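Local coordinates for GTPase activator-like protein (Chaetomium thermophilum, PDB 6SSH), which is the GAP domain of a TSC2-like protein and probably stimulates GTP hydrolysis by a small GTPase, at residues 176-180 with 181-185. Residues are numbered along the deposited sequence; the frame is centred on the assembly and turned at random.
Sequences KIISL and KALPS
S179 and A182 meet where the edge strand 176-179 of the mixed sheet in this Rap/ran-GAP domain turns into the C-terminal helix 183-201, a worked example of a serine hydroxyl accepting the backbone N-H three residues ahead at a strand-to-helix turn. Among the polar contacts, OG of S179 accepts the N-H of A182 at 3.1 Å, with an N-H...O angle of 157°. Its chi1 of 72° sets OG between the backbone N and the carbonyl carbon of S179, turning it forward to that amide. One residue on, the N-H of L183 makes a weak, bent bond to the carbonyl O of L180, 3.3 Å long.

The apolar contacts join I178 and L180 to A182 and L183. CG2 of I178, anti to its own backbone N, lies 3.8 Å from CA of L183 and 4.0 Å from CB of A182, and the same methyl meets CD1 of L183 at 4.0 Å. L183, the one buried residue here, also packs on V156 and V158 of strand 155-162 and on F33 of helix 28-37, and so joins the first part of helix 183-201 to that strand and that helix. L180 meets it more loosely, CD2 to CD2 at 4.2 Å. P184 has no amide hydrogen to offer the turn; instead its ring carbon CD rests 3.4 Å from the carbonyl O of L180.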
loop_
_atom_site.group_PDB
_atom_site.type_symbol
_atom_site.label_atom_id
_atom_site.label_comp_id
_atom_site.label_asym_id
_atom_site.label_seq_id
_atom_site.Cartn_x
_atom_site.Cartn_y
_atom_site.Cartn_z
ATOM N N LYS A 176 16.585 3.582 -1.799
ATOM C CA LYS A 176 16.805 4.521 -2.911
ATOM C C LYS A 176 16.057 5.797 -2.614
ATOM O O LYS A 176 14.945 5.753 -2.082
ATOM C CB LYS A 176 16.281 3.960 -4.225
ATOM N N ILE A 177 16.638 6.935 -2.898
ATOM C CA ILE A 177 16.007 8.217 -2.791
ATOM C C ILE A 177 15.242 8.526 -4.059
ATOM O O ILE A 177 15.817 8.441 -5.153
ATOM C CB ILE A 177 17.009 9.333 -2.389
ATOM C CG1 ILE A 177 16.248 10.605 -2.028
ATOM C CG2 ILE A 177 18.088 9.600 -3.455
ATOM C CD1 ILE A 177 17.061 11.626 -1.242
ATOM N N ILE A 178 13.983 8.917 -3.916
ATOM C CA ILE A 178 13.058 9.046 -5.074
ATOM C C ILE A 178 12.265 10.317 -4.863
ATOM O O ILE A 178 11.768 10.567 -3.756
ATOM C CB ILE A 178 12.090 7.835 -5.131
ATOM C CG1 ILE A 178 12.817 6.497 -5.227
ATOM C CG2 ILE A 178 11.110 7.968 -6.248
ATOM C CD1 ILE A 178 13.556 6.285 -6.472
ATOM N N SER A 179 12.097 11.143 -5.911
ATOM C CA SER A 179 11.301 12.349 -5.769
ATOM C C SER A 179 9.817 11.976 -5.642
ATOM O O SER A 179 9.373 10.920 -6.109
ATOM C CB SER A 179 11.519 13.305 -6.934
ATOM O OG SER A 179 10.877 12.762 -8.103
ATOM N N LEU A 180 9.048 12.872 -5.044
ATOM C CA LEU A 180 7.594 12.668 -5.016
ATOM C C LEU A 180 7.030 12.583 -6.418
ATOM O O LEU A 180 6.109 11.796 -6.593
ATOM C CB LEU A 180 6.883 13.797 -4.258
ATOM C CG LEU A 180 7.160 13.800 -2.764
ATOM C CD1 LEU A 180 6.474 15.000 -2.109
ATOM C CD2 LEU A 180 6.722 12.520 -2.110
ATOM N N LYS A 181 7.553 13.340 -7.379
ATOM C CA LYS A 181 7.053 13.217 -8.762
ATOM C C LYS A 181 7.264 11.842 -9.350
ATOM O O LYS A 181 6.386 11.317 -10.023
ATOM C CB LYS A 181 7.721 14.269 -9.642
ATOM C CG LYS A 181 7.138 14.370 -11.065
ATOM C CD LYS A 181 7.880 15.418 -11.893
ATOM C CE LYS A 181 7.214 15.619 -13.261
ATOM N NZ LYS A 181 5.756 15.933 -13.150
ATOM N N ALA A 182 8.412 11.237 -9.121
ATOM C CA ALA A 182 8.733 9.929 -9.663
ATOM C C ALA A 182 8.143 8.783 -8.892
ATOM O O ALA A 182 8.084 7.637 -9.375
ATOM C CB ALA A 182 10.221 9.759 -9.717
ATOM N N LEU A 183 7.695 9.076 -7.690
ATOM C CA LEU A 183 7.334 8.033 -6.735
ATOM C C LEU A 183 6.210 7.081 -7.160
ATOM O O LEU A 183 6.371 5.882 -7.029
ATOM C CB LEU A 183 7.082 8.674 -5.372
ATOM C CG LEU A 183 6.805 7.650 -4.274
ATOM C CD1 LEU A 183 8.069 6.776 -4.008
ATOM C CD2 LEU A 183 6.341 8.414 -3.005
ATOM N N PRO A 184 5.076 7.610 -7.646
ATOM C CA PRO A 184 4.019 6.627 -7.905
ATOM C C PRO A 184 4.380 5.633 -9.014
ATOM O O PRO A 184 4.083 4.437 -8.878
ATOM C CB PRO A 184 2.845 7.494 -8.382
ATOM C CG PRO A 184 3.160 8.893 -8.019
ATOM C CD PRO A 184 4.631 9.006 -7.757
ATOM N N SER A 185 4.992 6.060 -10.096
ATOM C CA SER A 185 5.367 5.107 -11.133
ATOM C C SER A 185 6.425 4.129 -10.643
ATOM O O SER A 185 6.408 2.940 -11.020
ATOM C CB SER A 185 5.778 5.814 -12.420
ATOM O OG SER A 185 6.924 6.590 -12.229
#